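Local coordinates for protein pngf-ii (Elizabethkingia meningoseptica, PDB 4R4X) that acts as a peptide:N-glycosidase of the PNGase F family, removing N-linked glycans from glycoproteins, at residues T7-E13 and S143-E147; E84-T88 and K100-T104; T187-F191 and I217-I223; I232-Q238 and T326-I332. All blocks are in the same frame, centred on the assembly; numbering follows the deposited sequence.

Contact 1: residues T7-E13 and S143-E147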
loop_
_atom_site.group_PDB
_atom_site.type_symbol
_atom_site.label_atom_id
_atom_site.label_comp_id
_atom_site.label_asym_id
_atom_site.label_seq_id
_atom_site.Cartn_x
_atom_site.Cartn_y
_atom_site.Cartn_z
ATOM N N THR A 7 -16.691 33.769 16.306
ATOM C CA THR A 7 -15.428 33.527 15.681
ATOM C C THR A 7 -14.375 33.346 16.737
ATOM O O THR A 7 -14.336 34.100 17.696
ATOM C CB THR A 7 -15.028 34.717 14.789
ATOM O OG1 THR A 7 -16.096 34.965 13.863
ATOM C CG2 THR A 7 -13.717 34.412 14.054
ATOM N N TYR A 8 -13.537 32.334 16.564
ATOM C CA TYR A 8 -12.599 31.925 17.607
ATOM C C TYR A 8 -11.155 32.063 17.177
ATOM O O TYR A 8 -10.838 32.073 15.981
ATOM C CB TYR A 8 -12.828 30.463 18.003
ATOM C CG TYR A 8 -14.172 30.184 18.635
ATOM C CD1 TYR A 8 -15.259 29.837 17.859
ATOM C CD2 TYR A 8 -14.347 30.252 20.012
ATOM C CE1 TYR A 8 -16.500 29.569 18.427
ATOM C CE2 TYR A 8 -15.585 29.997 20.595
ATOM C CZ TYR A 8 -16.655 29.649 19.807
ATOM O OH TYR A 8 -17.893 29.386 20.365
ATOM N N GLN A 9 -10.289 32.109 18.176
ATOM C CA GLN A 9 -8.847 32.258 17.982
ATOM C C GLN A 9 -8.071 31.259 18.838
ATOM O O GLN A 9 -8.291 31.183 20.054
ATOM C CB GLN A 9 -8.435 33.684 18.350
ATOM C CG GLN A 9 -6.965 33.986 18.146
ATOM C CD GLN A 9 -6.623 35.419 18.517
ATOM O OE1 GLN A 9 -6.390 36.252 17.641
ATOM N NE2 GLN A 9 -6.618 35.715 19.802
ATOM N N ASN A 10 -7.159 30.521 18.203
ATOM C CA ASN A 10 -6.292 29.533 18.857
ATOM C C ASN A 10 -4.966 30.122 19.325
ATOM O O ASN A 10 -4.358 30.915 18.615
ATOM C CB ASN A 10 -5.987 28.370 17.910
ATOM C CG ASN A 10 -7.202 27.492 17.668
ATOM O OD1 ASN A 10 -7.167 26.282 17.878
ATOM N ND2 ASN A 10 -8.292 28.109 17.287
ATOM N N SER A 11 -4.542 29.699 20.516
ATOM C CA SER A 11 -3.305 30.136 21.158
ATOM C C SER A 11 -2.619 28.924 21.739
ATOM O O SER A 11 -3.275 27.966 22.132
ATOM C CB SER A 11 -3.619 31.086 22.315
ATOM O OG SER A 11 -3.810 32.405 21.851
ATOM N N PHE A 12 -1.295 28.967 21.795
ATOM C CA PHE A 12 -0.527 28.007 22.579
ATOM C C PHE A 12 0.350 28.800 23.548
ATOM O O PHE A 12 1.157 29.619 23.122
ATOM C CB PHE A 12 0.320 27.102 21.679
ATOM C CG PHE A 12 1.001 25.987 22.423
ATOM C CD1 PHE A 12 0.268 24.905 22.900
ATOM C CD2 PHE A 12 2.373 26.018 22.659
ATOM C CE1 PHE A 12 0.889 23.876 23.596
ATOM C CE2 PHE A 12 2.998 24.995 23.355
ATOM C CZ PHE A 12 2.255 23.923 23.826
ATOM N N GLU A 13 0.141 28.584 24.849
ATOM C CA GLU A 13 0.947 29.206 25.906
ATOM C C GLU A 13 1.191 30.686 25.643
ATOM O O GLU A 13 2.321 31.152 25.688
ATOM C CB GLU A 13 2.274 28.451 26.079
ATOM C CG GLU A 13 2.100 27.067 26.695
ATOM C CD GLU A 13 3.374 26.232 26.713
ATOM O OE1 GLU A 13 4.416 26.705 26.207
ATOM O OE2 GLU A 13 3.327 25.092 27.234
ATOM N N SER A 143 -2.590 24.581 28.307
ATOM C CA SER A 143 -1.674 25.146 27.308
ATOM C C SER A 143 -2.345 25.600 26.016
ATOM O O SER A 143 -2.045 26.678 25.509
ATOM C CB SER A 143 -0.600 24.118 26.958
ATOM O OG SER A 143 -0.029 23.586 28.132
ATOM N N SER A 144 -3.213 24.753 25.467
ATOM C CA SER A 144 -3.867 25.034 24.196
ATOM C C SER A 144 -5.237 25.663 24.437
ATOM O O SER A 144 -6.133 25.039 25.024
ATOM C CB SER A 144 -4.007 23.757 23.393
ATOM O OG SER A 144 -2.729 23.184 23.171
ATOM N N VAL A 145 -5.382 26.897 23.972
ATOM C CA VAL A 145 -6.541 27.722 24.269
ATOM C C VAL A 145 -7.268 28.018 22.964
ATOM O O VAL A 145 -6.628 28.289 21.954
ATOM C CB VAL A 145 -6.105 29.066 24.897
ATOM C CG1 VAL A 145 -7.305 29.967 25.176
ATOM C CG2 VAL A 145 -5.292 28.840 26.168
ATOM N N VAL A 146 -8.593 27.965 22.985
ATOM C CA VAL A 146 -9.413 28.443 21.872
ATOM C C VAL A 146 -10.382 29.433 22.511
ATOM O O VAL A 146 -11.113 29.052 23.419
ATOM C CB VAL A 146 -10.189 27.289 21.182
ATOM C CG1 VAL A 146 -11.008 27.806 20.002
ATOM C CG2 VAL A 146 -9.237 26.203 20.709
ATOM N N GLU A 147 -10.364 30.693 22.078
ATOM C CA GLU A 147 -11.202 31.722 22.690
ATOM C C GLU A 147 -11.941 32.567 21.643
ATOM O O GLU A 147 -11.388 32.914 20.611
ATOM C CB GLU A 147 -10.351 32.600 23.629
ATOM C CG GLU A 147 -11.085 33.788 24.240
ATOM C CD GLU A 147 -10.362 34.391 25.456
ATOM O OE1 GLU A 147 -9.183 34.041 25.704
ATOM O OE2 GLU A 147 -10.979 35.207 26.165
HETATM O O HOH W 1 -5.444 26.008 20.424
#
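Asn10 and Val146 lie side by side on one face of the paired strands and point the same way. Asn10 OD1 rests 3.5 Å from Val146 CG2, and a water joins it to Val145 O. The other branch of Val146, CG1, meets Tyr8 CB at 3.8 Å. Tyr8 and Val146 cross at about a right angle. Tyr8 OH bonds to Val135 O of strand 134-140. The pairing is antiparallel, within the N-glycanase N-terminal domain, and strand 144-154 lies between 3-12 and 134-140. Two-way backbone bonds join Gln9 with Glu147 and Ser11 with Val145. Glu13 N reaches Ser143 O at 3.0 Å, beside a classic beta bulge in which Ser143 and Ser144 both face Arg140 of strand 134-140. Phe12 CG is anti to its backbone N (chi1 -173°), and the ring swings toward Ser143 and Ser144. Ser144 OG meets the ring edge in plane, 3.5 Å from Phe12 CD1. Ser143 CB comes obliquely to Phe12 CE1 at 3.7 Å, while Glu13 CG sits over one face near the rim.

Contact 2: residues E84-T88 and K100-T104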
loop_
_atom_site.group_PDB
_atom_site.type_symbol
_atom_site.label_atom_id
_atom_site.label_comp_id
_atom_site.label_asym_id
_atom_site.label_seq_id
_atom_site.Cartn_x
_atom_site.Cartn_y
_atom_site.Cartn_z
ATOM N N GLU A 84 -19.318 14.201 30.398
ATOM C CA GLU A 84 -19.308 14.320 31.857
ATOM C C GLU A 84 -18.500 15.531 32.275
ATOM O O GLU A 84 -17.292 15.557 32.070
ATOM C CB GLU A 84 -18.639 13.101 32.481
ATOM C CG GLU A 84 -19.486 11.851 32.509
ATOM C CD GLU A 84 -18.843 10.756 33.353
ATOM O OE1 GLU A 84 -17.867 10.124 32.889
ATOM O OE2 GLU A 84 -19.307 10.537 34.492
ATOM N N PHE A 85 -19.165 16.510 32.879
ATOM C CA PHE A 85 -18.516 17.721 33.379
ATOM C C PHE A 85 -18.578 17.845 34.902
ATOM O O PHE A 85 -19.574 17.465 35.520
ATOM C CB PHE A 85 -19.138 18.955 32.721
ATOM C CG PHE A 85 -18.644 19.180 31.331
ATOM C CD1 PHE A 85 -17.439 19.831 31.109
ATOM C CD2 PHE A 85 -19.355 18.700 30.239
ATOM C CE1 PHE A 85 -16.958 20.011 29.819
ATOM C CE2 PHE A 85 -18.875 18.875 28.949
ATOM C CZ PHE A 85 -17.681 19.525 28.741
ATOM N N LYS A 86 -17.497 18.346 35.489
ATOM C CA LYS A 86 -17.469 18.704 36.905
ATOM C C LYS A 86 -17.645 20.224 37.010
ATOM O O LYS A 86 -16.978 20.974 36.282
ATOM C CB LYS A 86 -16.133 18.313 37.551
ATOM C CG LYS A 86 -15.704 16.855 37.396
ATOM C CD LYS A 86 -16.380 15.921 38.399
ATOM C CE LYS A 86 -17.679 15.316 37.870
ATOM N NZ LYS A 86 -17.463 14.397 36.713
ATOM N N PRO A 87 -18.536 20.683 37.909
ATOM C CA PRO A 87 -18.722 22.121 38.077
ATOM C C PRO A 87 -17.557 22.753 38.843
ATOM O O PRO A 87 -16.829 22.057 39.566
ATOM C CB PRO A 87 -20.050 22.219 38.867
ATOM C CG PRO A 87 -20.152 20.929 39.619
ATOM C CD PRO A 87 -19.413 19.891 38.806
ATOM N N THR A 88 -17.341 24.044 38.627
ATOM C CA THR A 88 -16.462 24.838 39.470
ATOM C C THR A 88 -17.200 26.115 39.866
ATOM O O THR A 88 -18.263 26.433 39.330
ATOM C CB THR A 88 -15.142 25.264 38.776
ATOM O OG1 THR A 88 -15.373 26.398 37.922
ATOM C CG2 THR A 88 -14.531 24.115 37.983
ATOM N N LYS A 100 -19.318 30.748 33.116
ATOM C CA LYS A 100 -19.006 29.793 34.172
ATOM C C LYS A 100 -18.018 28.805 33.591
ATOM O O LYS A 100 -18.021 28.529 32.398
ATOM C CB LYS A 100 -20.255 29.030 34.611
ATOM C CG LYS A 100 -21.258 29.863 35.384
ATOM C CD LYS A 100 -22.586 29.153 35.619
ATOM C CE LYS A 100 -22.469 27.904 36.482
ATOM N NZ LYS A 100 -21.786 28.140 37.792
ATOM N N LYS A 101 -17.144 28.292 34.434
ATOM C CA LYS A 101 -16.220 27.288 34.030
ATOM C C LYS A 101 -16.639 25.933 34.540
ATOM O O LYS A 101 -17.063 25.791 35.693
ATOM C CB LYS A 101 -14.833 27.601 34.561
ATOM C CG LYS A 101 -13.767 26.745 33.914
ATOM C CD LYS A 101 -12.407 26.963 34.573
ATOM C CE LYS A 101 -12.066 25.856 35.546
ATOM N NZ LYS A 101 -10.674 25.983 36.032
ATOM N N ALA A 102 -16.485 24.932 33.678
ATOM C CA ALA A 102 -16.641 23.528 34.055
ATOM C C ALA A 102 -15.464 22.781 33.474
ATOM O O ALA A 102 -14.785 23.287 32.561
ATOM C CB ALA A 102 -17.931 22.967 33.520
ATOM N N VAL A 103 -15.224 21.584 34.002
ATOM C CA VAL A 103 -14.054 20.798 33.626
ATOM C C VAL A 103 -14.474 19.397 33.217
ATOM O O VAL A 103 -15.352 18.797 33.844
ATOM C CB VAL A 103 -13.049 20.673 34.784
ATOM C CG1 VAL A 103 -11.781 19.954 34.318
ATOM C CG2 VAL A 103 -12.686 22.034 35.339
ATOM N N THR A 104 -13.860 18.898 32.145
ATOM C CA THR A 104 -14.043 17.511 31.729
ATOM C C THR A 104 -12.708 16.866 31.414
ATOM O O THR A 104 -11.682 17.548 31.271
ATOM C CB THR A 104 -15.002 17.355 30.532
ATOM O OG1 THR A 104 -15.334 15.971 30.368
ATOM C CG2 THR A 104 -14.400 17.905 29.211
HETATM O O HOH W 2 -18.993 28.735 37.878
HETATM O O HOH W 3 -19.499 25.110 36.575
HETATM O O HOH W 4 -21.205 25.554 38.704
#
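Phe85 lays one ring face against Thr104. Thr104 CB stands 3.8 Å from the ring centroid, a CH-pi contact. Thr104 turns OG1 anti to its own backbone N (chi1 -168°), which carries the hydroxyl to Glu84 O in a short 2.6 Å hydrogen bond. CG2 of Thr104 lies on the same side of the ring, just beyond its rim, 3.4 Å from Phe85 CE1. The ring of Phe85 also touches Ala102 CB through CD1. Next along, Lys86 and Val103 exchange two backbone bonds. Thr88 adopts a different conformation: OG1 sits between its backbone N and carbonyl carbon (chi1 80°). It donates to Lys101 O at 2.9 Å from above the carbonyl plane, and the same hydroxyl is bonded to Glu90 N. Lys101 O is also reached by a water and, weakly, by Thr88 N. Thr88 CG2 packs on Val103 CG2 at 3.8 Å. The Lys101 chain bends at chi3 and ends in salt bridges to Glu112 and Glu90. Two waters link Lys100 NZ to Thr88 O. The arrangement is an antiparallel beta hairpin, strands 86-94 and 97-106, with a threonine hydroxyl bond at its open end and a second one further in.

Contact 3: residues T187-F191 and I217-I223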
loop_
_atom_site.group_PDB
_atom_site.type_symbol
_atom_site.label_atom_id
_atom_site.label_comp_id
_atom_site.label_asym_id
_atom_site.label_seq_id
_atom_site.Cartn_x
_atom_site.Cartn_y
_atom_site.Cartn_z
ATOM N N THR A 187 -6.825 4.456 -4.912
ATOM C CA THR A 187 -6.770 2.992 -4.948
ATOM C C THR A 187 -7.057 2.565 -6.365
ATOM O O THR A 187 -8.019 3.048 -6.977
ATOM C CB THR A 187 -7.791 2.362 -3.981
ATOM O OG1 THR A 187 -7.443 2.743 -2.659
ATOM C CG2 THR A 187 -7.773 0.841 -4.052
ATOM N N ILE A 188 -6.192 1.708 -6.887
ATOM C CA ILE A 188 -6.394 1.050 -8.158
ATOM C C ILE A 188 -6.746 -0.422 -7.930
ATOM O O ILE A 188 -5.849 -1.244 -7.689
ATOM C CB ILE A 188 -5.137 1.128 -9.028
ATOM C CG1 ILE A 188 -4.644 2.581 -9.164
ATOM C CG2 ILE A 188 -5.396 0.492 -10.391
ATOM C CD1 ILE A 188 -5.546 3.461 -9.999
ATOM N N PRO A 189 -8.045 -0.776 -8.054
ATOM C CA PRO A 189 -8.443 -2.168 -7.869
ATOM C C PRO A 189 -7.942 -3.029 -9.008
ATOM O O PRO A 189 -7.964 -2.590 -10.170
ATOM C CB PRO A 189 -9.984 -2.118 -7.858
ATOM C CG PRO A 189 -10.377 -0.695 -8.058
ATOM C CD PRO A 189 -9.168 0.080 -8.482
ATOM N N VAL A 190 -7.469 -4.228 -8.686
ATOM C CA VAL A 190 -7.046 -5.172 -9.704
ATOM C C VAL A 190 -7.854 -6.461 -9.603
ATOM O O VAL A 190 -8.600 -6.771 -10.527
ATOM C CB VAL A 190 -5.533 -5.473 -9.618
ATOM C CG1 VAL A 190 -5.103 -6.348 -10.778
ATOM C CG2 VAL A 190 -4.742 -4.184 -9.621
ATOM N N PHE A 191 -7.697 -7.207 -8.502
ATOM C CA PHE A 191 -8.420 -8.484 -8.305
ATOM C C PHE A 191 -9.141 -8.493 -6.976
ATOM O O PHE A 191 -8.650 -7.944 -5.972
ATOM C CB PHE A 191 -7.506 -9.724 -8.382
ATOM C CG PHE A 191 -6.752 -9.868 -9.676
ATOM C CD1 PHE A 191 -7.408 -9.955 -10.891
ATOM C CD2 PHE A 191 -5.368 -9.959 -9.674
ATOM C CE1 PHE A 191 -6.707 -10.093 -12.068
ATOM C CE2 PHE A 191 -4.658 -10.062 -10.847
ATOM C CZ PHE A 191 -5.330 -10.146 -12.057
ATOM N N ILE A 217 -3.200 -15.206 -13.465
ATOM C CA ILE A 217 -4.313 -14.332 -13.811
ATOM C C ILE A 217 -3.785 -12.941 -14.196
ATOM O O ILE A 217 -2.878 -12.397 -13.537
ATOM C CB ILE A 217 -5.376 -14.237 -12.687
ATOM C CG1 ILE A 217 -4.777 -13.721 -11.377
ATOM C CG2 ILE A 217 -6.014 -15.607 -12.450
ATOM C CD1 ILE A 217 -5.766 -13.669 -10.230
ATOM N N LEU A 218 -4.384 -12.343 -15.221
ATOM C CA LEU A 218 -3.839 -11.120 -15.826
ATOM C C LEU A 218 -4.961 -10.182 -16.259
ATOM O O LEU A 218 -5.976 -10.641 -16.751
ATOM C CB LEU A 218 -3.028 -11.505 -17.062
ATOM C CG LEU A 218 -2.138 -10.410 -17.645
ATOM C CD1 LEU A 218 -0.915 -10.255 -16.775
ATOM C CD2 LEU A 218 -1.670 -10.719 -19.063
ATOM N N LYS A 219 -4.777 -8.878 -16.091
ATOM C CA LYS A 219 -5.708 -7.923 -16.678
ATOM C C LYS A 219 -4.997 -6.646 -17.084
ATOM O O LYS A 219 -3.826 -6.427 -16.738
ATOM C CB LYS A 219 -6.873 -7.615 -15.738
ATOM C CG LYS A 219 -6.515 -6.919 -14.455
ATOM C CD LYS A 219 -7.708 -6.194 -13.802
ATOM C CE LYS A 219 -8.936 -7.056 -13.650
ATOM N NZ LYS A 219 -10.032 -6.347 -12.937
ATOM N N LYS A 220 -5.712 -5.822 -17.838
ATOM C CA LYS A 220 -5.229 -4.495 -18.190
ATOM C C LYS A 220 -5.820 -3.508 -17.197
ATOM O O LYS A 220 -7.029 -3.570 -16.885
ATOM C CB LYS A 220 -5.653 -4.105 -19.607
ATOM C CG LYS A 220 -4.983 -4.877 -20.720
ATOM C CD LYS A 220 -5.214 -4.253 -22.101
ATOM C CE LYS A 220 -6.702 -4.114 -22.406
ATOM N NZ LYS A 220 -7.013 -4.103 -23.871
ATOM N N VAL A 221 -4.983 -2.629 -16.658
ATOM C CA VAL A 221 -5.454 -1.586 -15.761
ATOM C C VAL A 221 -4.849 -0.233 -16.147
ATOM O O VAL A 221 -3.673 -0.148 -16.506
ATOM C CB VAL A 221 -5.169 -1.891 -14.263
ATOM C CG1 VAL A 221 -5.753 -3.227 -13.871
ATOM C CG2 VAL A 221 -3.690 -1.892 -13.956
ATOM N N LYS A 222 -5.662 0.818 -16.078
ATOM C CA LYS A 222 -5.192 2.141 -16.424
ATOM C C LYS A 222 -4.628 2.853 -15.185
ATOM O O LYS A 222 -5.291 2.982 -14.185
ATOM C CB LYS A 222 -6.306 2.965 -17.087
ATOM C CG LYS A 222 -5.852 4.377 -17.467
ATOM C CD LYS A 222 -4.525 4.386 -18.236
ATOM C CE LYS A 222 -4.197 5.750 -18.841
ATOM N NZ LYS A 222 -3.818 6.740 -17.793
ATOM N N ILE A 223 -3.373 3.272 -15.265
ATOM C CA ILE A 223 -2.698 3.976 -14.187
ATOM C C ILE A 223 -2.627 5.446 -14.542
ATOM O O ILE A 223 -2.134 5.791 -15.620
ATOM C CB ILE A 223 -1.251 3.472 -14.016
ATOM C CG1 ILE A 223 -1.233 1.944 -13.886
ATOM C CG2 ILE A 223 -0.565 4.158 -12.829
ATOM C CD1 ILE A 223 -1.999 1.432 -12.681
#
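Lys219 and Val190 make the polar contact between these strands. Lys219 NZ donates to Val190 O at 2.8 Å, in the carbonyl plane. On the way its CG passes 4.0 Å from Val190 CG1 and 4.0 Å from Phe191 CE1. Its CG sits between the backbone N and carbonyl carbon (chi1 65°), and the chain bends at chi3. Beside it the Phe191 ring is held between two methyl groups. Val190 CG1 stands 3.7 Å above the centre of one face. Ile217 CD1 stands at the same height over the opposite face, in a CH-pi contact. Further along, Ile188 CG2 meets Ile223 CD1 at 4.2 Å, and Val190 CG1 faces Val221 CG1 at 4.4 Å.

No backbone bonds cross here, for the strand axes are 8.3 Å apart at their closest. Strand 186-196 is an edge of a four-stranded antiparallel sheet, and strand 216-222 belongs to a larger antiparallel sheet. The contact packs one sheet on the other, consistent with the beta-sandwich of PNGase F. Val190 and Phe191 both face Leu362 of strand 358-367, a classic beta bulge. Ile208 touches both Phe191 and Ile217. Through its bond to Val190 O, Lys219 NZ brings a probable positive charge to a backbone carbonyl at the bulge. It would be expected to polarise that C=O, while its methylene carbons pack against Val190 CG1 and Phe191.

Contact 4: residues I232-Q238 and T326-I332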
loop_
_atom_site.group_PDB
_atom_site.type_symbol
_atom_site.label_atom_id
_atom_site.label_comp_id
_atom_site.label_asym_id
_atom_site.label_seq_id
_atom_site.Cartn_x
_atom_site.Cartn_y
_atom_site.Cartn_z
ATOM N N ILE A 232 3.971 4.791 -4.059
ATOM C CA ILE A 232 3.157 3.736 -4.659
ATOM C C ILE A 232 3.390 2.420 -3.928
ATOM O O ILE A 232 4.543 2.019 -3.693
ATOM C CB ILE A 232 3.503 3.490 -6.135
ATOM C CG1 ILE A 232 3.650 4.781 -6.936
ATOM C CG2 ILE A 232 2.427 2.623 -6.763
ATOM C CD1 ILE A 232 4.356 4.586 -8.261
ATOM N N PHE A 233 2.296 1.757 -3.582
ATOM C CA PHE A 233 2.342 0.496 -2.881
ATOM C C PHE A 233 1.421 -0.503 -3.594
ATOM O O PHE A 233 0.439 -0.118 -4.250
ATOM C CB PHE A 233 1.837 0.642 -1.433
ATOM C CG PHE A 233 2.766 1.377 -0.514
ATOM C CD1 PHE A 233 2.899 2.735 -0.589
ATOM C CD2 PHE A 233 3.471 0.685 0.483
ATOM C CE1 PHE A 233 3.750 3.409 0.275
ATOM C CE2 PHE A 233 4.332 1.355 1.352
ATOM C CZ PHE A 233 4.475 2.721 1.233
ATOM N N VAL A 234 1.756 -1.786 -3.460
ATOM C CA VAL A 234 0.937 -2.855 -3.974
ATOM C C VAL A 234 0.585 -3.743 -2.811
ATOM O O VAL A 234 1.468 -4.077 -2.016
ATOM C CB VAL A 234 1.645 -3.648 -5.089
ATOM C CG1 VAL A 234 3.002 -4.196 -4.639
ATOM C CG2 VAL A 234 0.752 -4.765 -5.595
ATOM N N GLU A 235 -0.700 -4.098 -2.709
ATOM C CA GLU A 235 -1.200 -4.937 -1.608
ATOM C C GLU A 235 -1.984 -6.155 -2.080
ATOM O O GLU A 235 -2.955 -6.045 -2.834
ATOM C CB GLU A 235 -2.060 -4.132 -0.640
ATOM C CG GLU A 235 -2.434 -4.914 0.634
ATOM C CD GLU A 235 -3.093 -4.021 1.685
ATOM O OE1 GLU A 235 -2.772 -4.141 2.879
ATOM O OE2 GLU A 235 -3.951 -3.194 1.317
ATOM N N LEU A 236 -1.557 -7.322 -1.604
ATOM C CA LEU A 236 -2.169 -8.590 -1.948
ATOM C C LEU A 236 -2.624 -9.280 -0.668
ATOM O O LEU A 236 -1.912 -9.234 0.361
ATOM C CB LEU A 236 -1.156 -9.475 -2.691
ATOM C CG LEU A 236 -1.748 -10.824 -3.151
ATOM C CD1 LEU A 236 -1.354 -11.172 -4.569
ATOM C CD2 LEU A 236 -1.370 -11.936 -2.211
ATOM N N LYS A 237 -3.796 -9.907 -0.728
ATOM C CA LYS A 237 -4.300 -10.723 0.374
ATOM C C LYS A 237 -4.529 -12.112 -0.188
ATOM O O LYS A 237 -4.980 -12.255 -1.310
ATOM C CB LYS A 237 -5.620 -10.166 0.931
ATOM C CG LYS A 237 -5.631 -8.717 1.357
ATOM C CD LYS A 237 -4.683 -8.410 2.507
ATOM C CE LYS A 237 -4.776 -6.930 2.905
ATOM N NZ LYS A 237 -6.121 -6.599 3.467
ATOM N N GLN A 238 -4.184 -13.143 0.561
ATOM C CA GLN A 238 -4.191 -14.515 0.039
ATOM C C GLN A 238 -4.713 -15.493 1.081
ATOM O O GLN A 238 -4.519 -15.289 2.263
ATOM C CB GLN A 238 -2.765 -14.918 -0.365
ATOM C CG GLN A 238 -2.539 -16.373 -0.746
ATOM C CD GLN A 238 -2.251 -17.298 0.431
ATOM O OE1 GLN A 238 -1.764 -16.876 1.474
ATOM N NE2 GLN A 238 -2.531 -18.571 0.254
ATOM N N THR A 326 -3.300 -14.199 4.553
ATOM C CA THR A 326 -1.975 -13.632 4.549
ATOM C C THR A 326 -1.995 -12.337 3.784
ATOM O O THR A 326 -2.417 -12.333 2.635
ATOM C CB THR A 326 -0.948 -14.496 3.829
ATOM O OG1 THR A 326 -1.244 -15.877 4.041
ATOM C CG2 THR A 326 0.454 -14.139 4.316
ATOM N N PRO A 327 -1.549 -11.241 4.419
ATOM C CA PRO A 327 -1.391 -9.987 3.723
ATOM C C PRO A 327 0.063 -9.744 3.333
ATOM O O PRO A 327 0.976 -10.086 4.097
ATOM C CB PRO A 327 -1.806 -8.981 4.767
ATOM C CG PRO A 327 -1.325 -9.591 6.062
ATOM C CD PRO A 327 -1.317 -11.079 5.864
ATOM N N TYR A 328 0.240 -9.158 2.153
ATOM C CA TYR A 328 1.540 -8.769 1.641
ATOM C C TYR A 328 1.428 -7.373 1.041
ATOM O O TYR A 328 0.595 -7.136 0.161
ATOM C CB TYR A 328 2.006 -9.711 0.540
ATOM C CG TYR A 328 1.943 -11.204 0.806
ATOM C CD1 TYR A 328 0.768 -11.913 0.601
ATOM C CD2 TYR A 328 3.085 -11.919 1.192
ATOM C CE1 TYR A 328 0.716 -13.288 0.772
ATOM C CE2 TYR A 328 3.035 -13.296 1.387
ATOM C CZ TYR A 328 1.847 -13.970 1.172
ATOM O OH TYR A 328 1.769 -15.340 1.323
ATOM N N ARG A 329 2.277 -6.458 1.478
ATOM C CA ARG A 329 2.259 -5.125 0.913
ATOM C C ARG A 329 3.682 -4.632 0.729
ATOM O O ARG A 329 4.484 -4.625 1.680
ATOM C CB ARG A 329 1.457 -4.159 1.795
ATOM C CG ARG A 329 1.165 -2.800 1.139
ATOM C CD ARG A 329 0.314 -1.894 2.033
ATOM N NE ARG A 329 -0.239 -0.725 1.323
ATOM C CZ ARG A 329 -0.737 0.364 1.912
ATOM N NH1 ARG A 329 -0.733 0.486 3.237
ATOM N NH2 ARG A 329 -1.230 1.369 1.177
ATOM N N GLN A 330 3.971 -4.196 -0.492
ATOM C CA GLN A 330 5.294 -3.705 -0.851
ATOM C C GLN A 330 5.248 -2.278 -1.434
ATOM O O GLN A 330 4.386 -1.944 -2.263
ATOM C CB GLN A 330 5.913 -4.622 -1.891
ATOM C CG GLN A 330 7.337 -4.194 -2.276
ATOM C CD GLN A 330 8.190 -5.305 -2.819
ATOM O OE1 GLN A 330 8.950 -5.142 -3.805
ATOM N NE2 GLN A 330 8.099 -6.424 -2.207
ATOM N N ASP A 331 6.189 -1.469 -0.991
ATOM C CA ASP A 331 6.460 -0.130 -1.536
ATOM C C ASP A 331 7.128 -0.337 -2.888
ATOM O O ASP A 331 8.148 -1.006 -2.977
ATOM C CB ASP A 331 7.373 0.577 -0.560
ATOM C CG ASP A 331 7.733 2.014 -0.959
ATOM O OD1 ASP A 331 7.482 2.441 -2.116
ATOM O OD2 ASP A 331 8.303 2.696 -0.079
ATOM N N ILE A 332 6.539 0.201 -3.944
ATOM C CA ILE A 332 7.102 0.071 -5.285
ATOM C C ILE A 332 7.345 1.448 -5.940
ATOM O O ILE A 332 7.330 1.563 -7.170
ATOM C CB ILE A 332 6.192 -0.792 -6.191
ATOM C CG1 ILE A 332 4.739 -0.336 -6.125
ATOM C CG2 ILE A 332 6.277 -2.260 -5.809
ATOM C CD1 ILE A 332 3.892 -0.988 -7.212
#
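Ile232 O accepts the shortest bond of this pairing, from Ile332 N at 2.7 Å. Nearby, Ile332 CG1 packs on Ile232 CG2 at 3.8 Å. The bond closes one end of an antiparallel pair at the side of a four-stranded sheet, in which 326-331 is an outermost strand and 231-240 its neighbour. Two-way backbone bonds follow at Val234 with Gln330, Leu236 with Tyr328, and Gln238 with Thr326. There Thr326 OG1 donates to Gln238 OE1 at 2.8 Å, nearly along the C=O axis. The Gln238 chain bends at chi2 (-86°), which brings the amide beside Thr326; its NE2 goes on to His358.

The face of Val234, Leu236 and Tyr328 is buried, apolar in the middle with Gln238 and Thr326 at one end. Leu236 CD2 lies obliquely to the Tyr328 ring, 3.5 Å from CD1. Tyr328 OH bonds to Phe303 O, and Met300 of strand 297-303 touches Val234, Leu236 and Tyr328.

The other face carries Phe233, Glu235, Arg329 and Asp331. Arg329 runs extended from CG to NE, and NH2 reaches Ser365 OG. Its guanidinium has Phe233 CD2 over one face, the planes 49° apart. Glu235 OE2 stays 4.5 Å from Arg329 NE, well out of the guanidinium plane, without a salt bridge. The Asp331 carboxylate, its OD1 bonded to Thr333 OG1, stacks on the Phe233 ring at 23°, with Asp331 CA 4.1 Å from the ring centroid.

How the contacts relate
The four contacts form two groups. Contacts 1 and 2 lie in the N-terminal domain, their centres about 18 Å apart and their nearest atoms about 11 Å apart. Contact 2 is nested in the chain between the segments of contact 1. Contacts 3 and 4 lie in the PNGase F N-terminal region, with centres about 14 Å apart and nearest atoms about 7 Å apart. Strand 358-367 pairs with both 186-196 and 231-240, and so links them. The groups stand well apart: centres of contacts 1 and 3 are about 48 Å from each other. None of the segments supplies a zinc ligand. One zinc binds Glu52 and Asp159. The other binds His542 and His545 in the C-terminal histidine run, which looks like a tag.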